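Local atomic coordinates of tubulin-like protein CetZ2 (Haloferax volcanii, PDB entry 4B45), a protein that binds GTP as a tubulin/FtsZ-like cytoskeletal GTPase and takes part in the control of cell shape. Residues A[258-263]-A[317-322]. Residues are numbered along the deposited sequence; the frame is centred on the assembly and turned at random.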
ATOM      1  N   PRO A 258      -0.246 -12.411   0.672  1.00 49.93           N
ATOM      2  CA  PRO A 258       0.077 -13.774   0.204  1.00 44.83           C
ATOM      3  C   PRO A 258      -0.946 -14.376  -0.764  1.00 45.06           C
ATOM      4  O   PRO A 258      -2.149 -14.100  -0.664  1.00 41.61           O
ATOM      5  CB  PRO A 258       0.077 -14.604   1.498  1.00 40.61           C
ATOM      6  CG  PRO A 258       0.368 -13.617   2.580  1.00 45.76           C
ATOM      7  CD  PRO A 258      -0.264 -12.323   2.145  1.00 40.85           C
ATOM      8  N   ASP A 259      -0.457 -15.224  -1.669  1.00 46.23           N
ATOM      9  CA  ASP A 259      -1.296 -15.942  -2.634  1.00 44.52           C
ATOM     10  C   ASP A 259      -2.130 -14.989  -3.510  1.00 46.90           C
ATOM     11  O   ASP A 259      -3.335 -15.175  -3.676  1.00 48.26           O
ATOM     12  CB  ASP A 259      -2.186 -16.977  -1.925  1.00 40.03           C
ATOM     13  CG  ASP A 259      -2.788 -17.994  -2.888  1.00 56.35           C
ATOM     14  OD1 ASP A 259      -2.156 -18.275  -3.930  1.00 60.30           O
ATOM     15  OD2 ASP A 259      -3.891 -18.518  -2.603  1.00 58.21           O
ATOM     16  N   ALA A 260      -1.474 -13.990  -4.092  1.00 42.23           N
ATOM     17  CA  ALA A 260      -2.167 -12.992  -4.907  1.00 46.13           C
ATOM     18  C   ALA A 260      -1.944 -13.149  -6.414  1.00 53.12           C
ATOM     19  O   ALA A 260      -2.127 -12.186  -7.161  1.00 51.51           O
ATOM     20  CB  ALA A 260      -1.745 -11.592  -4.478  1.00 43.93           C
ATOM     21  N   SER A 261      -1.567 -14.348  -6.861  1.00 53.77           N
ATOM     22  CA  SER A 261      -1.261 -14.589  -8.282  1.00 56.36           C
ATOM     23  C   SER A 261      -2.441 -14.394  -9.216  1.00 52.34           C
ATOM     24  O   SER A 261      -2.299 -13.821 -10.286  1.00 57.96           O
ATOM     25  CB  SER A 261      -0.724 -16.007  -8.504  1.00 60.93           C
ATOM     26  OG  SER A 261       0.684 -16.036  -8.434  1.00 72.81           O
ATOM     27  N   ASP A 262      -3.598 -14.909  -8.823  1.00 50.10           N
ATOM     28  CA  ASP A 262      -4.767 -14.900  -9.688  1.00 50.52           C
ATOM     29  C   ASP A 262      -5.348 -13.488  -9.819  1.00 52.62           C
ATOM     30  O   ASP A 262      -6.277 -13.123  -9.110  1.00 57.02           O
ATOM     31  CB  ASP A 262      -5.804 -15.882  -9.150  1.00 54.89           C
ATOM     32  CG  ASP A 262      -7.003 -16.021 -10.051  1.00 62.20           C
ATOM     33  OD1 ASP A 262      -6.996 -15.425 -11.149  1.00 66.55           O
ATOM     34  OD2 ASP A 262      -7.955 -16.735  -9.658  1.00 61.97           O
ATOM     35  N   ALA A 263      -4.805 -12.703 -10.743  1.00 48.77           N
ATOM     36  CA  ALA A 263      -5.191 -11.301 -10.841  1.00 47.60           C
ATOM     37  C   ALA A 263      -5.703 -10.902 -12.221  1.00 47.37           C
ATOM     38  O   ALA A 263      -5.356 -11.504 -13.238  1.00 46.96           O
ATOM     39  CB  ALA A 263      -4.037 -10.411 -10.427  1.00 44.40           C
ATOM     40  N   GLY A 317      -3.504  -6.137  -9.844  1.00 39.33           N
ATOM     41  CA  GLY A 317      -4.792  -5.512  -9.605  1.00 43.19           C
ATOM     42  C   GLY A 317      -5.902  -6.519  -9.787  1.00 45.16           C
ATOM     43  O   GLY A 317      -5.776  -7.443 -10.591  1.00 42.47           O
ATOM     44  N   GLY A 318      -6.985  -6.362  -9.030  1.00 39.49           N
ATOM     45  CA  GLY A 318      -8.109  -7.288  -9.116  1.00 41.46           C
ATOM     46  C   GLY A 318      -7.739  -8.696  -8.696  1.00 45.64           C
ATOM     47  O   GLY A 318      -7.989  -9.658  -9.418  1.00 49.85           O
ATOM     48  N   VAL A 319      -7.123  -8.812  -7.523  1.00 41.97           N
ATOM     49  CA  VAL A 319      -6.700 -10.102  -6.998  1.00 41.64           C
ATOM     50  C   VAL A 319      -7.899 -10.942  -6.567  1.00 54.29           C
ATOM     51  O   VAL A 319      -8.853 -10.421  -5.987  1.00 60.05           O
ATOM     52  CB  VAL A 319      -5.761  -9.894  -5.812  1.00 44.96           C
ATOM     53  CG1 VAL A 319      -5.451 -11.219  -5.118  1.00 47.74           C
ATOM     54  CG2 VAL A 319      -4.487  -9.173  -6.280  1.00 40.56           C
ATOM     55  N   GLU A 320      -7.859 -12.237  -6.862  1.00 51.00           N
ATOM     56  CA  GLU A 320      -8.934 -13.130  -6.458  1.00 56.87           C
ATOM     57  C   GLU A 320      -8.464 -14.534  -6.064  1.00 52.43           C
ATOM     58  O   GLU A 320      -7.339 -14.934  -6.352  1.00 49.79           O
ATOM     59  CB  GLU A 320     -10.013 -13.190  -7.540  1.00 67.56           C
ATOM     60  CG  GLU A 320     -11.164 -12.230  -7.271  1.00 81.16           C
ATOM     61  CD  GLU A 320     -11.824 -11.714  -8.535  1.00 87.37           C
ATOM     62  OE1 GLU A 320     -11.340 -12.044  -9.640  1.00 92.84           O
ATOM     63  OE2 GLU A 320     -12.826 -10.971  -8.417  1.00 84.33           O
ATOM     64  N   ARG A 321      -9.339 -15.258  -5.375  1.00 54.92           N
ATOM     65  CA  ARG A 321      -9.067 -16.627  -4.956  1.00 59.98           C
ATOM     66  C   ARG A 321      -7.783 -16.771  -4.136  1.00 60.53           C
ATOM     67  O   ARG A 321      -7.094 -17.787  -4.222  1.00 66.61           O
ATOM     68  CB  ARG A 321      -9.065 -17.558  -6.172  1.00 60.50           C
ATOM     69  CG  ARG A 321     -10.432 -17.647  -6.826  1.00 68.85           C
ATOM     70  CD  ARG A 321     -10.449 -18.531  -8.064  1.00 82.40           C
ATOM     71  NE  ARG A 321     -11.815 -18.674  -8.571  1.00 96.30           N
ATOM     72  CZ  ARG A 321     -12.156 -19.353  -9.663  1.00104.26           C
ATOM     73  NH1 ARG A 321     -11.231 -19.964 -10.394  1.00108.11           N
ATOM     74  NH2 ARG A 321     -13.431 -19.417 -10.026  1.00106.17           N
ATOM     75  N   SER A 322      -7.476 -15.748  -3.344  1.00 53.16           N
ATOM     76  CA  SER A 322      -6.340 -15.780  -2.431  1.00 55.38           C
ATOM     77  C   SER A 322      -6.692 -16.527  -1.153  1.00 58.07           C
ATOM     78  O   SER A 322      -7.650 -16.174  -0.466  1.00 63.09           O
ATOM     79  CB  SER A 322      -5.908 -14.364  -2.066  1.00 52.70           C
ATOM     80  OG  SER A 322      -5.012 -14.386  -0.971  1.00 49.09           O
TER
HETATM   81  O   HOH W   1      -4.646 -15.258  -6.193  1.00 46.73           O
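Asp259 O, Asp262 N and Glu320 O meet at one water, which joins the two backbones. The water donates to Asp259 O and to Glu320 O, the latter at 2.7 Å, and accepts from Asp262 N. To one side of it, Glu320 N gives a hydrogen bond of 2.9 Å to Asp262 O; Asp262 is the central residue of an inverse gamma turn.

With OG anti to the backbone N (chi1 167°), the Ser322 hydroxyl reaches Pro258 O and donates to it at 2.9 Å, in the plane of the carbonyl. The same hydroxyl caps the helix 323-340 through a weak bond from Val325 N. Asp259 OD2 accepts from Glu323 N, so the loop 258-263 also reaches the first turn of that helix. An alanine in place of Ser322 would probably leave Pro258 O without this donor and Val325 N without its weak side-chain cap.

Asp262 OD2 lies against the aliphatic part of Arg321, 3.5 Å from its CD. OD2 stands well out of the guanidinium plane, so the opposite charges are near but make no salt bridge.

On the buried side, Val319 CG1 packs on Ala260 CB at 3.8 Å. Ala263 CB rests against Gly317 O at 3.4 Å. Gly318 turns the corner with positive phi (64°), which favours glycine. The contact joins the loop entering strand 263-272 to the strand-to-helix turn between 309-319 and helix 323-340, within the C-terminal domain of the tubulin/FtsZ fold.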